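Local coordinates for V-type ATPase 116 kDa subunit (Meiothermus ruber, PDB 3RRK), which probably serves the stator of a proton-pumping rotary V-type ATPase, this chain being the cytoplasmic N-terminal domain of membrane subunit I, at residues Val150-Val155 against Ala188-Val193; Glu162-Ala167 against Leu208-Leu213. All coordinates share one frame; numbering follows the deposited sequence.

Interaction 1: Val150-Val155 against Ala188-Val193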
ATOM      1  N   VAL A 150      -2.621 -38.705   3.998  1.00 69.99           N
ATOM      2  CA  VAL A 150      -1.425 -38.417   3.222  1.00 70.36           C
ATOM      3  C   VAL A 150      -0.680 -37.195   3.732  1.00 67.60           C
ATOM      4  O   VAL A 150      -1.268 -36.294   4.329  1.00 70.24           O
ATOM      5  CB  VAL A 150      -1.748 -38.193   1.742  1.00 69.45           C
ATOM      6  CG1 VAL A 150      -2.733 -39.243   1.275  1.00 67.57           C
ATOM      7  CG2 VAL A 150      -2.290 -36.780   1.523  1.00 59.66           C
ATOM      8  N   ILE A 151       0.626 -37.189   3.498  1.00 61.85           N
ATOM      9  CA  ILE A 151       1.447 -36.036   3.802  1.00 57.59           C
ATOM     10  C   ILE A 151       2.396 -35.810   2.656  1.00 57.34           C
ATOM     11  O   ILE A 151       3.239 -36.662   2.364  1.00 56.08           O
ATOM     12  CB  ILE A 151       2.300 -36.230   5.061  1.00 60.06           C
ATOM     13  CG1 ILE A 151       1.433 -36.548   6.271  1.00 62.55           C
ATOM     14  CG2 ILE A 151       3.083 -34.977   5.338  1.00 61.67           C
ATOM     15  CD1 ILE A 151       2.241 -36.877   7.513  1.00 62.93           C
ATOM     16  N   PRO A 152       2.247 -34.667   1.982  1.00 58.54           N
ATOM     17  CA  PRO A 152       3.255 -34.212   1.025  1.00 56.30           C
ATOM     18  C   PRO A 152       4.341 -33.514   1.811  1.00 55.58           C
ATOM     19  O   PRO A 152       4.056 -32.944   2.868  1.00 61.70           O
ATOM     20  CB  PRO A 152       2.491 -33.201   0.174  1.00 49.94           C
ATOM     21  CG  PRO A 152       1.491 -32.633   1.109  1.00 46.37           C
ATOM     22  CD  PRO A 152       1.124 -33.724   2.094  1.00 53.21           C
ATOM     23  N   PHE A 153       5.572 -33.573   1.325  1.00 59.65           N
ATOM     24  CA  PHE A 153       6.676 -32.888   1.987  1.00 60.10           C
ATOM     25  C   PHE A 153       7.911 -32.900   1.098  1.00 66.21           C
ATOM     26  O   PHE A 153       8.074 -33.786   0.278  1.00 68.20           O
ATOM     27  CB  PHE A 153       6.969 -33.534   3.346  1.00 60.42           C
ATOM     28  CG  PHE A 153       7.562 -34.912   3.254  1.00 66.56           C
ATOM     29  CD1 PHE A 153       6.751 -36.022   3.090  1.00 71.77           C
ATOM     30  CD2 PHE A 153       8.934 -35.097   3.341  1.00 68.03           C
ATOM     31  CE1 PHE A 153       7.297 -37.287   3.011  1.00 75.85           C
ATOM     32  CE2 PHE A 153       9.488 -36.364   3.268  1.00 73.21           C
ATOM     33  CZ  PHE A 153       8.670 -37.462   3.103  1.00 75.37           C
ATOM     34  N   LEU A 154       8.777 -31.904   1.248  1.00 74.79           N
ATOM     35  CA  LEU A 154       9.969 -31.819   0.416  1.00 69.30           C
ATOM     36  C   LEU A 154      11.204 -32.379   1.109  1.00 72.52           C
ATOM     37  O   LEU A 154      11.358 -32.295   2.329  1.00 75.12           O
ATOM     38  CB  LEU A 154      10.230 -30.378  -0.012  1.00 65.61           C
ATOM     39  CG  LEU A 154       9.218 -29.660  -0.898  1.00 65.24           C
ATOM     40  CD1 LEU A 154       9.700 -28.228  -1.130  1.00 68.07           C
ATOM     41  CD2 LEU A 154       9.031 -30.385  -2.215  1.00 61.11           C
ATOM     42  N   VAL A 155      12.092 -32.944   0.308  1.00 75.32           N
ATOM     43  CA  VAL A 155      13.292 -33.567   0.827  1.00 74.85           C
ATOM     44  C   VAL A 155      14.366 -33.289  -0.204  1.00 79.39           C
ATOM     45  O   VAL A 155      14.078 -33.247  -1.398  1.00 82.46           O
ATOM     46  CB  VAL A 155      13.077 -35.088   1.043  1.00 78.97           C
ATOM     47  CG1 VAL A 155      13.144 -35.841  -0.277  1.00 81.74           C
ATOM     48  CG2 VAL A 155      14.090 -35.636   2.011  1.00 84.45           C
ATOM     49  N   ALA A 188       9.873 -34.067  -4.413  1.00 77.63           N
ATOM     50  CA  ALA A 188       8.519 -34.046  -3.885  1.00 70.27           C
ATOM     51  C   ALA A 188       8.171 -35.456  -3.422  1.00 75.99           C
ATOM     52  O   ALA A 188       8.124 -36.390  -4.220  1.00 73.76           O
ATOM     53  CB  ALA A 188       7.547 -33.576  -4.942  1.00 69.57           C
ATOM     54  N   ALA A 189       7.958 -35.614  -2.123  1.00 73.31           N
ATOM     55  CA  ALA A 189       7.656 -36.919  -1.561  1.00 67.17           C
ATOM     56  C   ALA A 189       6.248 -36.932  -1.000  1.00 69.44           C
ATOM     57  O   ALA A 189       5.687 -35.887  -0.689  1.00 76.68           O
ATOM     58  CB  ALA A 189       8.649 -37.268  -0.476  1.00 60.56           C
ATOM     59  N   LEU A 190       5.682 -38.121  -0.872  1.00 64.14           N
ATOM     60  CA  LEU A 190       4.370 -38.277  -0.285  1.00 61.23           C
ATOM     61  C   LEU A 190       4.367 -39.542   0.565  1.00 64.54           C
ATOM     62  O   LEU A 190       4.897 -40.575   0.151  1.00 65.57           O
ATOM     63  CB  LEU A 190       3.325 -38.379  -1.392  1.00 64.76           C
ATOM     64  CG  LEU A 190       1.870 -38.559  -0.955  1.00 69.02           C
ATOM     65  CD1 LEU A 190       1.262 -37.215  -0.613  1.00 70.12           C
ATOM     66  CD2 LEU A 190       1.066 -39.249  -2.045  1.00 74.97           C
ATOM     67  N   VAL A 191       3.795 -39.455   1.762  1.00 63.17           N
ATOM     68  CA  VAL A 191       3.594 -40.639   2.579  1.00 64.12           C
ATOM     69  C   VAL A 191       2.112 -40.909   2.682  1.00 66.16           C
ATOM     70  O   VAL A 191       1.308 -39.977   2.735  1.00 63.52           O
ATOM     71  CB  VAL A 191       4.108 -40.476   4.005  1.00 65.30           C
ATOM     72  CG1 VAL A 191       4.190 -41.856   4.688  1.00 63.27           C
ATOM     73  CG2 VAL A 191       5.447 -39.809   3.993  1.00 71.06           C
ATOM     74  N   VAL A 192       1.773 -42.194   2.721  1.00 63.52           N
ATOM     75  CA  VAL A 192       0.405 -42.655   2.838  1.00 67.90           C
ATOM     76  C   VAL A 192       0.295 -43.680   3.957  1.00 68.50           C
ATOM     77  O   VAL A 192       1.087 -44.619   4.047  1.00 67.69           O
ATOM     78  CB  VAL A 192      -0.062 -43.288   1.531  1.00 73.32           C
ATOM     79  CG1 VAL A 192      -1.519 -43.744   1.653  1.00 70.31           C
ATOM     80  CG2 VAL A 192       0.126 -42.297   0.385  1.00 71.31           C
ATOM     81  N   VAL A 193      -0.699 -43.494   4.809  1.00 67.34           N
ATOM     82  CA  VAL A 193      -0.801 -44.260   6.040  1.00 68.34           C
ATOM     83  C   VAL A 193      -2.272 -44.444   6.384  1.00 71.94           C
ATOM     84  O   VAL A 193      -3.136 -43.770   5.823  1.00 72.99           O
ATOM     85  CB  VAL A 193      -0.096 -43.512   7.210  1.00 65.72           C
ATOM     86  CG1 VAL A 193       1.410 -43.699   7.156  1.00 60.54           C
ATOM     87  CG2 VAL A 193      -0.434 -42.029   7.177  1.00 65.72           C
TER
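F153 and A189 face each other as a hydrogen-bonded antiparallel pair, with F153 N giving to A189 O (3.1 Å) and A189 N returning a bond to F153 O (3.0 Å). I151 and V191 repeat this exchange two residues along, so four backbone bonds join the strands, whose axes run 160° apart. The F153 side chain leaves its strand, at CB, on the face shared with I151, A189 and V191, and chi1 of 69° sets CG between the backbone N and the carbonyl carbon, which swings the ring back across the neighbouring strand. CD1 passes A189 O at 3.9 Å, CE1 comes up against V191 CG2, and CZ reaches A189 CB at 3.6 Å. That methyl sits over one ring face in a CH-pi contact, 3.9 Å from the centroid, whereas V191 CG2 comes in at the edge. With an alanine here, A189 CB would be likely to lose its ring face and V191 CG2 the ring edge, opening a gap toward V164 and L205. On the other face of the sheet, chi1 of 180° swings L190 CG opposite its backbone N and brings CD1 near V150 CB (3.9 Å) and P152 CB (4.3 Å). Strand 187-194 is the middle one of three, with strand 177-182 on its far side; helices 158-172 and 198-206 pack on the F153 face.

Interaction 2: Glu162-Ala167 against Leu208-Leu213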
ATOM      1  N   GLU A 162      15.670 -41.920   2.220  1.00 91.65           N
ATOM      2  CA  GLU A 162      15.902 -43.217   2.834  1.00 95.01           C
ATOM      3  C   GLU A 162      15.803 -43.165   4.347  1.00 93.44           C
ATOM      4  O   GLU A 162      15.135 -43.998   4.956  1.00 99.21           O
ATOM      5  CB  GLU A 162      17.261 -43.762   2.416  1.00103.60           C
ATOM      6  CG  GLU A 162      17.313 -44.054   0.944  1.00114.09           C
ATOM      7  CD  GLU A 162      15.990 -44.601   0.439  1.00119.43           C
ATOM      8  OE1 GLU A 162      15.560 -45.672   0.928  1.00119.02           O
ATOM      9  OE2 GLU A 162      15.373 -43.948  -0.433  1.00120.12           O
ATOM     10  N   ALA A 163      16.474 -42.190   4.950  1.00 84.06           N
ATOM     11  CA  ALA A 163      16.434 -42.023   6.397  1.00 81.76           C
ATOM     12  C   ALA A 163      14.985 -41.966   6.880  1.00 80.76           C
ATOM     13  O   ALA A 163      14.651 -42.499   7.944  1.00 84.79           O
ATOM     14  CB  ALA A 163      17.204 -40.760   6.815  1.00 70.79           C
ATOM     15  N   VAL A 164      14.143 -41.316   6.078  1.00 70.12           N
ATOM     16  CA  VAL A 164      12.710 -41.202   6.338  1.00 72.95           C
ATOM     17  C   VAL A 164      12.021 -42.558   6.206  1.00 75.29           C
ATOM     18  O   VAL A 164      11.250 -42.978   7.079  1.00 69.24           O
ATOM     19  CB  VAL A 164      12.048 -40.254   5.321  1.00 70.26           C
ATOM     20  CG1 VAL A 164      10.537 -40.322   5.431  1.00 71.51           C
ATOM     21  CG2 VAL A 164      12.535 -38.846   5.515  1.00 68.49           C
ATOM     22  N   ARG A 165      12.287 -43.221   5.088  1.00 73.05           N
ATOM     23  CA  ARG A 165      11.777 -44.558   4.862  1.00 77.54           C
ATOM     24  C   ARG A 165      12.168 -45.441   6.041  1.00 81.54           C
ATOM     25  O   ARG A 165      11.367 -46.253   6.508  1.00 82.97           O
ATOM     26  CB  ARG A 165      12.315 -45.117   3.544  1.00 78.15           C
ATOM     27  CG  ARG A 165      11.920 -46.556   3.273  1.00 93.15           C
ATOM     28  CD  ARG A 165      12.239 -46.980   1.840  1.00101.79           C
ATOM     29  NE  ARG A 165      11.128 -46.715   0.925  1.00105.69           N
ATOM     30  CZ  ARG A 165      11.188 -45.911  -0.134  1.00105.13           C
ATOM     31  NH1 ARG A 165      12.315 -45.274  -0.440  1.00105.16           N
ATOM     32  NH2 ARG A 165      10.116 -45.748  -0.896  1.00101.06           N
ATOM     33  N   LYS A 166      13.389 -45.256   6.537  1.00 82.07           N
ATOM     34  CA  LYS A 166      13.866 -46.020   7.681  1.00 92.20           C
ATOM     35  C   LYS A 166      13.075 -45.688   8.934  1.00 89.34           C
ATOM     36  O   LYS A 166      12.573 -46.586   9.605  1.00 95.73           O
ATOM     37  CB  LYS A 166      15.355 -45.792   7.934  1.00106.97           C
ATOM     38  CG  LYS A 166      15.829 -46.376   9.261  1.00119.51           C
ATOM     39  CD  LYS A 166      17.344 -46.359   9.396  1.00129.01           C
ATOM     40  CE  LYS A 166      17.786 -46.812  10.788  1.00135.16           C
ATOM     41  NZ  LYS A 166      17.392 -45.836  11.851  1.00135.26           N
ATOM     42  N   ALA A 167      12.974 -44.404   9.257  1.00 79.41           N
ATOM     43  CA  ALA A 167      12.144 -43.971  10.377  1.00 77.15           C
ATOM     44  C   ALA A 167      10.715 -44.519  10.268  1.00 80.10           C
ATOM     45  O   ALA A 167      10.212 -45.144  11.197  1.00 78.67           O
ATOM     46  CB  ALA A 167      12.120 -42.456  10.465  1.00 69.24           C
ATOM     47  N   LEU A 208      13.098 -35.781  11.982  1.00 63.90           N
ATOM     48  CA  LEU A 208      14.135 -35.621  10.957  1.00 64.02           C
ATOM     49  C   LEU A 208      14.239 -34.175  10.457  1.00 69.49           C
ATOM     50  O   LEU A 208      14.975 -33.876   9.514  1.00 71.92           O
ATOM     51  CB  LEU A 208      13.895 -36.581   9.791  1.00 62.80           C
ATOM     52  CG  LEU A 208      14.004 -38.025  10.275  1.00 70.03           C
ATOM     53  CD1 LEU A 208      13.865 -39.025   9.143  1.00 73.46           C
ATOM     54  CD2 LEU A 208      15.332 -38.202  11.009  1.00 72.10           C
ATOM     55  N   GLY A 209      13.502 -33.280  11.108  1.00 66.25           N
ATOM     56  CA  GLY A 209      13.496 -31.879  10.737  1.00 66.85           C
ATOM     57  C   GLY A 209      12.751 -31.582   9.450  1.00 69.73           C
ATOM     58  O   GLY A 209      13.019 -30.589   8.781  1.00 78.40           O
ATOM     59  N   LEU A 210      11.815 -32.450   9.095  1.00 74.18           N
ATOM     60  CA  LEU A 210      11.012 -32.257   7.900  1.00 72.18           C
ATOM     61  C   LEU A 210       9.584 -31.902   8.302  1.00 78.39           C
ATOM     62  O   LEU A 210       9.155 -32.168   9.424  1.00 84.43           O
ATOM     63  CB  LEU A 210      11.005 -33.539   7.074  1.00 63.90           C
ATOM     64  CG  LEU A 210      12.364 -34.104   6.672  1.00 56.12           C
ATOM     65  CD1 LEU A 210      12.212 -35.526   6.146  1.00 52.23           C
ATOM     66  CD2 LEU A 210      12.977 -33.207   5.626  1.00 61.00           C
ATOM     67  N   ALA A 211       8.836 -31.305   7.388  1.00 74.12           N
ATOM     68  CA  ALA A 211       7.474 -30.904   7.703  1.00 64.33           C
ATOM     69  C   ALA A 211       6.588 -31.029   6.483  1.00 63.31           C
ATOM     70  O   ALA A 211       7.079 -31.042   5.352  1.00 66.03           O
ATOM     71  CB  ALA A 211       7.446 -29.471   8.233  1.00 48.76           C
ATOM     72  N   GLU A 212       5.281 -31.122   6.718  1.00 60.13           N
ATOM     73  CA  GLU A 212       4.326 -31.092   5.623  1.00 62.08           C
ATOM     74  C   GLU A 212       4.500 -29.823   4.791  1.00 63.05           C
ATOM     75  O   GLU A 212       4.697 -28.729   5.321  1.00 59.72           O
ATOM     76  CB  GLU A 212       2.893 -31.204   6.130  1.00 64.61           C
ATOM     77  CG  GLU A 212       1.890 -30.778   5.090  1.00 73.77           C
ATOM     78  CD  GLU A 212       0.489 -31.301   5.343  1.00 76.02           C
ATOM     79  OE1 GLU A 212       0.249 -31.894   6.423  1.00 70.74           O
ATOM     80  OE2 GLU A 212      -0.365 -31.108   4.443  1.00 70.67           O
ATOM     81  N   LEU A 213       4.462 -29.983   3.478  1.00 66.18           N
ATOM     82  CA  LEU A 213       4.523 -28.848   2.579  1.00 64.82           C
ATOM     83  C   LEU A 213       3.146 -28.199   2.565  1.00 65.84           C
ATOM     84  O   LEU A 213       2.144 -28.851   2.266  1.00 68.94           O
ATOM     85  CB  LEU A 213       4.929 -29.300   1.174  1.00 67.52           C
ATOM     86  CG  LEU A 213       4.769 -28.321   0.009  1.00 66.27           C
ATOM     87  CD1 LEU A 213       5.468 -26.991   0.296  1.00 58.56           C
ATOM     88  CD2 LEU A 213       5.285 -28.947  -1.286  1.00 58.92           C
TER
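A163 O takes the helical hydrogen bond from A167 N (2.9 Å), and L208 CD1 rests against the same oxygen at 3.8 Å. That methyl is the main point of contact: L208 lays its CD1 on the helix surface, with V164 CA at 3.7 Å and A167 CB at 4.1 Å, so one methyl touches A163, V164 and, a turn further on, A167. L208 gets there with CG anti to its carbonyl carbon (chi1 -63°) and an extended second torsion, which sends CD1 outward to the helix. V164 offers its CG2, the branch lying beside its own backbone N, to two leucines at once: L208 CD1 at 3.9 Å and, closer, L210 CD1. Both leucine side chains slant across the valine, and the side-chain contacts between helix and loop are all apolar. Beneath, V164 also meets L178 and L205, which makes it the buried member of an otherwise partly exposed contact. R165 NH1 bridges to E162 OE2 within the helix, while E212 OE1 in the loop forms a salt bridge with R202. The turn at the start of the loop is a Schellman motif that ends helix 198-206: G209, at a positive phi of 73°, is its C-prime residue, and L210 N bonds back to L205 O, leaving L208 and L210 both facing helix 158-172.

How the interactions relate
Interaction 1 is mostly buried and held by backbone hydrogen bonds between two strands, with apolar side chains on both faces; interaction 2 is a smaller surface contact of methyl groups between a helix and a loop. Both belong to the lobe far from the chain termini. Strand 148-155 leads into helix 158-172, which crosses to strand 177-182, parallel to the first, with strand 187-194 inserted antiparallel between them. The contacts meet directly: P152 O probably accepts a hydrogen bond from L213 N, at 3.1 Å, so loop 208-213 runs along the outer edge of the sheet. At the next residue of the strand, F153 CB packs against A211 O.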